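PDB 4CDB: listeriolysin O from Listeria monocytogenes, which binds cholesterol-containing host membranes, then changes conformation and inserts as an oligomeric pore that lyses the cell. Local coordinates for residues A[374-386]-A[427-439]. Residues are numbered along the deposited sequence; the frame is centred on the assembly and turned at random.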
ATOM      1  N   LYS A 374       2.776   8.975 -18.148  1.00 65.12           N
ATOM      2  CA  LYS A 374       3.300  10.324 -18.290  1.00 64.22           C
ATOM      3  C   LYS A 374       2.394  11.096 -19.241  1.00 60.14           C
ATOM      4  O   LYS A 374       2.094  10.625 -20.341  1.00 59.77           O
ATOM      5  CB  LYS A 374       4.726  10.279 -18.843  1.00 68.84           C
ATOM      6  CG  LYS A 374       5.744  11.119 -18.082  1.00 74.45           C
ATOM      7  CD  LYS A 374       5.541  12.607 -18.314  1.00 78.72           C
ATOM      8  CE  LYS A 374       6.822  13.384 -18.037  1.00 80.68           C
ATOM      9  NZ  LYS A 374       7.345  13.146 -16.663  1.00 81.88           N
ATOM     10  N   ALA A 375       1.951  12.274 -18.814  1.00 57.57           N
ATOM     11  CA  ALA A 375       1.040  13.081 -19.617  1.00 57.18           C
ATOM     12  C   ALA A 375       1.729  14.328 -20.165  1.00 56.21           C
ATOM     13  O   ALA A 375       2.311  15.111 -19.412  1.00 53.70           O
ATOM     14  CB  ALA A 375      -0.188  13.466 -18.804  1.00 55.53           C
ATOM     15  N   TYR A 376       1.663  14.509 -21.480  1.00 55.00           N
ATOM     16  CA  TYR A 376       2.251  15.681 -22.120  1.00 54.04           C
ATOM     17  C   TYR A 376       1.166  16.555 -22.740  1.00 51.31           C
ATOM     18  O   TYR A 376       0.475  16.134 -23.668  1.00 50.37           O
ATOM     19  CB  TYR A 376       3.269  15.257 -23.182  1.00 51.95           C
ATOM     20  CG  TYR A 376       4.457  14.499 -22.631  1.00 54.07           C
ATOM     21  CD1 TYR A 376       4.412  13.118 -22.476  1.00 56.90           C
ATOM     22  CD2 TYR A 376       5.623  15.161 -22.271  1.00 52.26           C
ATOM     23  CE1 TYR A 376       5.495  12.420 -21.974  1.00 53.20           C
ATOM     24  CE2 TYR A 376       6.711  14.470 -21.769  1.00 56.41           C
ATOM     25  CZ  TYR A 376       6.640  13.100 -21.623  1.00 55.45           C
ATOM     26  OH  TYR A 376       7.717  12.404 -21.124  1.00 60.62           O
ATOM     27  N   THR A 377       1.022  17.774 -22.227  1.00 47.48           N
ATOM     28  CA  THR A 377      -0.019  18.686 -22.694  1.00 56.73           C
ATOM     29  C   THR A 377       0.352  19.320 -24.035  1.00 53.90           C
ATOM     30  O   THR A 377       1.516  19.640 -24.278  1.00 49.02           O
ATOM     31  CB  THR A 377      -0.293  19.803 -21.665  1.00 61.34           C
ATOM     32  OG1 THR A 377      -0.389  19.234 -20.353  1.00 66.09           O
ATOM     33  CG2 THR A 377      -1.587  20.536 -21.994  1.00 61.53           C
ATOM     34  N   ASP A 378      -0.645  19.495 -24.902  1.00 55.02           N
ATOM     35  CA  ASP A 378      -0.445  20.155 -26.190  1.00 56.23           C
ATOM     36  C   ASP A 378      -0.049  21.612 -25.984  1.00 55.00           C
ATOM     37  O   ASP A 378      -0.196  22.152 -24.888  1.00 54.69           O
ATOM     38  CB  ASP A 378      -1.715  20.085 -27.041  1.00 60.12           C
ATOM     39  CG  ASP A 378      -2.036  18.677 -27.497  1.00 68.21           C
ATOM     40  OD1 ASP A 378      -1.121  17.827 -27.490  1.00 72.98           O
ATOM     41  OD2 ASP A 378      -3.199  18.423 -27.870  1.00 70.44           O
ATOM     42  N   GLY A 379       0.447  22.244 -27.042  1.00 47.99           N
ATOM     43  CA  GLY A 379       0.870  23.631 -26.972  1.00 43.88           C
ATOM     44  C   GLY A 379       0.746  24.367 -28.292  1.00 48.25           C
ATOM     45  O   GLY A 379       0.621  23.750 -29.351  1.00 50.98           O
ATOM     46  N   LYS A 380       0.782  25.693 -28.227  1.00 47.37           N
ATOM     47  CA  LYS A 380       0.660  26.520 -29.420  1.00 46.46           C
ATOM     48  C   LYS A 380       1.845  27.469 -29.550  1.00 45.83           C
ATOM     49  O   LYS A 380       2.387  27.943 -28.549  1.00 46.95           O
ATOM     50  CB  LYS A 380      -0.644  27.325 -29.383  1.00 44.55           C
ATOM     51  CG  LYS A 380      -1.908  26.476 -29.372  1.00 46.55           C
ATOM     52  CD  LYS A 380      -3.157  27.338 -29.239  1.00 45.11           C
ATOM     53  CE  LYS A 380      -3.239  28.357 -30.363  1.00 44.43           C
ATOM     54  NZ  LYS A 380      -4.451  29.213 -30.256  1.00 49.19           N
ATOM     55  N   ILE A 381       2.255  27.729 -30.788  1.00 41.81           N
ATOM     56  CA  ILE A 381       3.214  28.789 -31.064  1.00 41.30           C
ATOM     57  C   ILE A 381       2.498  29.910 -31.806  1.00 42.07           C
ATOM     58  O   ILE A 381       2.024  29.720 -32.928  1.00 46.10           O
ATOM     59  CB  ILE A 381       4.406  28.293 -31.896  1.00 41.01           C
ATOM     60  CG1 ILE A 381       5.112  27.143 -31.179  1.00 42.32           C
ATOM     61  CG2 ILE A 381       5.388  29.426 -32.149  1.00 35.73           C
ATOM     62  CD1 ILE A 381       6.360  26.666 -31.889  1.00 44.07           C
ATOM     63  N   ASN A 382       2.414  31.072 -31.169  1.00 38.46           N
ATOM     64  CA  ASN A 382       1.681  32.199 -31.731  1.00 39.55           C
ATOM     65  C   ASN A 382       2.617  33.208 -32.389  1.00 38.68           C
ATOM     66  O   ASN A 382       3.457  33.815 -31.724  1.00 33.33           O
ATOM     67  CB  ASN A 382       0.836  32.867 -30.644  1.00 43.43           C
ATOM     68  CG  ASN A 382      -0.053  31.877 -29.912  1.00 48.38           C
ATOM     69  OD1 ASN A 382      -0.760  31.083 -30.533  1.00 50.24           O
ATOM     70  ND2 ASN A 382      -0.009  31.909 -28.585  1.00 46.57           N
ATOM     71  N   ILE A 383       2.471  33.373 -33.701  1.00 42.34           N
ATOM     72  CA  ILE A 383       3.332  34.270 -34.465  1.00 41.79           C
ATOM     73  C   ILE A 383       2.650  35.607 -34.722  1.00 42.68           C
ATOM     74  O   ILE A 383       1.504  35.651 -35.171  1.00 45.23           O
ATOM     75  CB  ILE A 383       3.715  33.662 -35.830  1.00 44.85           C
ATOM     76  CG1 ILE A 383       4.342  32.283 -35.645  1.00 50.18           C
ATOM     77  CG2 ILE A 383       4.660  34.591 -36.584  1.00 44.63           C
ATOM     78  CD1 ILE A 383       5.606  32.300 -34.827  1.00 54.38           C
ATOM     79  N   ASP A 384       3.362  36.695 -34.444  1.00 42.34           N
ATOM     80  CA  ASP A 384       2.856  38.028 -34.740  1.00 44.49           C
ATOM     81  C   ASP A 384       3.919  38.864 -35.445  1.00 43.09           C
ATOM     82  O   ASP A 384       4.958  39.181 -34.869  1.00 43.79           O
ATOM     83  CB  ASP A 384       2.393  38.730 -33.461  1.00 52.13           C
ATOM     84  CG  ASP A 384       1.610  39.998 -33.744  1.00 61.67           C
ATOM     85  OD1 ASP A 384       2.235  41.019 -34.102  1.00 63.12           O
ATOM     86  OD2 ASP A 384       0.370  39.974 -33.605  1.00 65.26           O
ATOM     87  N   HIS A 385       3.647  39.212 -36.698  1.00 43.64           N
ATOM     88  CA  HIS A 385       4.557  40.031 -37.490  1.00 38.69           C
ATOM     89  C   HIS A 385       3.921  41.390 -37.759  1.00 39.39           C
ATOM     90  O   HIS A 385       2.897  41.480 -38.436  1.00 43.77           O
ATOM     91  CB  HIS A 385       4.894  39.318 -38.805  1.00 37.20           C
ATOM     92  CG  HIS A 385       5.628  40.169 -39.798  1.00 36.32           C
ATOM     93  ND1 HIS A 385       6.373  41.271 -39.441  1.00 37.44           N
ATOM     94  CD2 HIS A 385       5.729  40.065 -41.145  1.00 37.53           C
ATOM     95  CE1 HIS A 385       6.898  41.815 -40.525  1.00 36.99           C
ATOM     96  NE2 HIS A 385       6.525  41.103 -41.570  1.00 36.66           N
ATOM     97  N   SER A 386       4.531  42.444 -37.224  1.00 40.94           N
ATOM     98  CA  SER A 386       4.037  43.801 -37.421  1.00 42.84           C
ATOM     99  C   SER A 386       5.168  44.756 -37.789  1.00 40.98           C
ATOM    100  O   SER A 386       5.043  45.971 -37.629  1.00 46.79           O
ATOM    101  CB  SER A 386       3.311  44.299 -36.169  1.00 48.81           C
ATOM    102  OG  SER A 386       4.216  44.485 -35.094  1.00 52.52           O
ATOM    103  N   THR A 427      -0.428  37.168 -38.688  1.00 46.98           N
ATOM    104  CA  THR A 427      -0.677  36.386 -37.483  1.00 54.54           C
ATOM    105  C   THR A 427      -1.037  34.949 -37.842  1.00 54.00           C
ATOM    106  O   THR A 427      -1.756  34.703 -38.812  1.00 55.19           O
ATOM    107  CB  THR A 427      -1.813  36.986 -36.630  1.00 59.44           C
ATOM    108  OG1 THR A 427      -2.974  37.185 -37.447  1.00 64.88           O
ATOM    109  CG2 THR A 427      -1.387  38.314 -36.027  1.00 59.41           C
ATOM    110  N   SER A 428      -0.531  34.007 -37.054  1.00 48.56           N
ATOM    111  CA  SER A 428      -0.818  32.592 -37.250  1.00 48.91           C
ATOM    112  C   SER A 428      -0.440  31.800 -36.003  1.00 44.38           C
ATOM    113  O   SER A 428       0.414  32.227 -35.225  1.00 47.14           O
ATOM    114  CB  SER A 428      -0.066  32.050 -38.468  1.00 54.23           C
ATOM    115  OG  SER A 428      -0.445  30.716 -38.751  1.00 60.08           O
ATOM    116  N   SER A 429      -1.078  30.650 -35.816  1.00 39.90           N
ATOM    117  CA  SER A 429      -0.787  29.795 -34.669  1.00 41.51           C
ATOM    118  C   SER A 429      -0.418  28.383 -35.107  1.00 43.96           C
ATOM    119  O   SER A 429      -1.142  27.751 -35.878  1.00 48.94           O
ATOM    120  CB  SER A 429      -1.976  29.748 -33.705  1.00 44.57           C
ATOM    121  OG  SER A 429      -2.132  30.976 -33.015  1.00 50.04           O
ATOM    122  N   ILE A 430       0.713  27.895 -34.611  1.00 44.39           N
ATOM    123  CA  ILE A 430       1.137  26.527 -34.880  1.00 49.17           C
ATOM    124  C   ILE A 430       0.682  25.614 -33.744  1.00 46.56           C
ATOM    125  O   ILE A 430       1.007  25.852 -32.582  1.00 44.33           O
ATOM    126  CB  ILE A 430       2.663  26.432 -35.013  1.00 47.44           C
ATOM    127  CG1 ILE A 430       3.174  27.470 -36.011  1.00 45.41           C
ATOM    128  CG2 ILE A 430       3.073  25.027 -35.426  1.00 46.90           C
ATOM    129  CD1 ILE A 430       4.679  27.511 -36.121  1.00 42.00           C
ATOM    130  N   TYR A 431      -0.065  24.568 -34.083  1.00 48.09           N
ATOM    131  CA  TYR A 431      -0.601  23.658 -33.076  1.00 49.54           C
ATOM    132  C   TYR A 431       0.313  22.456 -32.871  1.00 48.82           C
ATOM    133  O   TYR A 431       0.415  21.584 -33.735  1.00 55.74           O
ATOM    134  CB  TYR A 431      -2.018  23.213 -33.448  1.00 50.56           C
ATOM    135  CG  TYR A 431      -3.047  24.321 -33.356  1.00 54.24           C
ATOM    136  CD1 TYR A 431      -3.182  25.258 -34.374  1.00 55.61           C
ATOM    137  CD2 TYR A 431      -3.880  24.431 -32.251  1.00 57.13           C
ATOM    138  CE1 TYR A 431      -4.118  26.273 -34.292  1.00 54.70           C
ATOM    139  CE2 TYR A 431      -4.820  25.442 -32.160  1.00 57.96           C
ATOM    140  CZ  TYR A 431      -4.935  26.361 -33.183  1.00 59.04           C
ATOM    141  OH  TYR A 431      -5.870  27.365 -33.091  1.00 64.84           O
ATOM    142  N   LEU A 432       0.978  22.421 -31.719  1.00 44.44           N
ATOM    143  CA  LEU A 432       1.916  21.350 -31.404  1.00 43.42           C
ATOM    144  C   LEU A 432       1.276  20.286 -30.518  1.00 46.28           C
ATOM    145  O   LEU A 432       0.679  20.605 -29.487  1.00 43.64           O
ATOM    146  CB  LEU A 432       3.162  21.914 -30.716  1.00 40.79           C
ATOM    147  CG  LEU A 432       3.942  22.983 -31.485  1.00 45.21           C
ATOM    148  CD1 LEU A 432       5.152  23.439 -30.686  1.00 43.48           C
ATOM    149  CD2 LEU A 432       4.362  22.463 -32.846  1.00 45.70           C
ATOM    150  N   PRO A 433       1.399  19.013 -30.922  1.00 50.32           N
ATOM    151  CA  PRO A 433       0.915  17.890 -30.112  1.00 48.21           C
ATOM    152  C   PRO A 433       1.789  17.696 -28.877  1.00 44.87           C
ATOM    153  O   PRO A 433       2.874  18.275 -28.805  1.00 42.78           O
ATOM    154  CB  PRO A 433       1.055  16.695 -31.058  1.00 47.49           C
ATOM    155  CG  PRO A 433       2.154  17.080 -31.990  1.00 50.91           C
ATOM    156  CD  PRO A 433       2.014  18.565 -32.183  1.00 48.41           C
ATOM    157  N   GLY A 434       1.322  16.895 -27.924  1.00 44.70           N
ATOM    158  CA  GLY A 434       2.029  16.703 -26.669  1.00 30.54           C
ATOM    159  C   GLY A 434       3.397  16.065 -26.818  1.00 34.05           C
ATOM    160  O   GLY A 434       4.313  16.356 -26.046  1.00 35.19           O
ATOM    161  N   ASN A 435       3.541  15.201 -27.817  1.00 39.64           N
ATOM    162  CA  ASN A 435       4.793  14.481 -28.027  1.00 48.02           C
ATOM    163  C   ASN A 435       5.823  15.276 -28.826  1.00 48.27           C
ATOM    164  O   ASN A 435       6.750  14.703 -29.400  1.00 49.64           O
ATOM    165  CB  ASN A 435       4.530  13.129 -28.698  1.00 49.67           C
ATOM    166  CG  ASN A 435       3.753  13.262 -29.998  1.00 52.12           C
ATOM    167  OD1 ASN A 435       2.870  14.111 -30.123  1.00 49.68           O
ATOM    168  ND2 ASN A 435       4.079  12.420 -30.971  1.00 54.55           N
ATOM    169  N   ALA A 436       5.661  16.595 -28.862  1.00 46.18           N
ATOM    170  CA  ALA A 436       6.589  17.453 -29.590  1.00 45.09           C
ATOM    171  C   ALA A 436       7.672  18.017 -28.676  1.00 43.72           C
ATOM    172  O   ALA A 436       7.382  18.506 -27.583  1.00 46.05           O
ATOM    173  CB  ALA A 436       5.842  18.582 -30.281  1.00 45.37           C
ATOM    174  N   ARG A 437       8.920  17.946 -29.128  1.00 44.18           N
ATOM    175  CA  ARG A 437      10.031  18.531 -28.384  1.00 50.31           C
ATOM    176  C   ARG A 437      11.080  19.139 -29.311  1.00 45.76           C
ATOM    177  O   ARG A 437      11.005  18.987 -30.531  1.00 42.22           O
ATOM    178  CB  ARG A 437      10.667  17.499 -27.448  1.00 58.69           C
ATOM    179  CG  ARG A 437      11.210  16.256 -28.139  1.00 66.83           C
ATOM    180  CD  ARG A 437      11.783  15.281 -27.117  1.00 73.22           C
ATOM    181  NE  ARG A 437      12.186  14.012 -27.715  1.00 81.00           N
ATOM    182  CZ  ARG A 437      13.434  13.697 -28.049  1.00 84.38           C
ATOM    183  NH1 ARG A 437      14.419  14.559 -27.843  1.00 84.15           N
ATOM    184  NH2 ARG A 437      13.697  12.513 -28.588  1.00 85.31           N
ATOM    185  N   ASN A 438      12.052  19.828 -28.718  1.00 42.23           N
ATOM    186  CA  ASN A 438      13.114  20.492 -29.468  1.00 47.61           C
ATOM    187  C   ASN A 438      12.575  21.468 -30.509  1.00 42.87           C
ATOM    188  O   ASN A 438      12.818  21.317 -31.707  1.00 37.39           O
ATOM    189  CB  ASN A 438      14.047  19.466 -30.116  1.00 57.67           C
ATOM    190  CG  ASN A 438      14.873  18.711 -29.096  1.00 70.61           C
ATOM    191  OD1 ASN A 438      15.321  19.282 -28.103  1.00 76.44           O
ATOM    192  ND2 ASN A 438      15.075  17.421 -29.334  1.00 72.75           N
ATOM    193  N   ILE A 439      11.836  22.464 -30.034  1.00 45.18           N
ATOM    194  CA  ILE A 439      11.249  23.467 -30.910  1.00 47.78           C
ATOM    195  C   ILE A 439      12.300  24.482 -31.350  1.00 43.59           C
ATOM    196  O   ILE A 439      13.009  25.058 -30.522  1.00 38.39           O
ATOM    197  CB  ILE A 439      10.063  24.192 -30.232  1.00 48.44           C
ATOM    198  CG1 ILE A 439       8.807  23.320 -30.276  1.00 51.43           C
ATOM    199  CG2 ILE A 439       9.782  25.518 -30.910  1.00 45.22           C
ATOM    200  CD1 ILE A 439       8.746  22.258 -29.203  1.00 52.79           C
TER
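I381 and I430 face each other as a hydrogen-bonded pair near the middle of an antiparallel beta ladder, in the beta-sandwich domain of this cholesterol-dependent cytolysin. The axes of 379-385 and 427-432 approach to 4.5 Å with their directions 162° apart, and G379, I381 and I383 exchange backbone hydrogen bonds in both directions with L432, I430 and S428. I381 N to I430 O, 2.9 Å, lies in the carbonyl plane. The return bond from I430 N comes in tilted from the plane of the I381 carbonyl.

I381 has the largest buried surface of the contact. Its CG1 stands anti to the carbonyl carbon (chi1 -58°) and the chain then extends, carrying CD1 off the sheet face to within 3.6 Å of L432 CD1. The same methyl meets I439 CG2 at 3.7 Å, the two side chains running antiparallel past one another. Because I439 belongs to the next strand, 436-449, of the four-stranded sheet, I381 bridges the two layers of the sandwich. W415 packs on I430 and W397 on L432.

Where 427-432 ends, the type I turn from P433 to A436 reverses the chain and changes layer. G434 nestles against the backbone of 376-378, its CA 3.4 Å from Y376 O in a CA-H...O contact. D378 places OD1 beside the turn, while its OD2 forms a salt bridge with K55.

K380 leaves the other face of the ladder and runs with Y431, its CD and CE lying against the CE2 side of the ring. A bend at chi3 (58°) keeps CE 3.8 Å from Y431 CE2 and equally close to S429 CB. Next to it S429 OG donates to N382 OD1 at 2.8 Å, tilted off the amide carbonyl plane, while N382 ND2 hydrogen-bonds to OD1 of N468 and OD1 of N470.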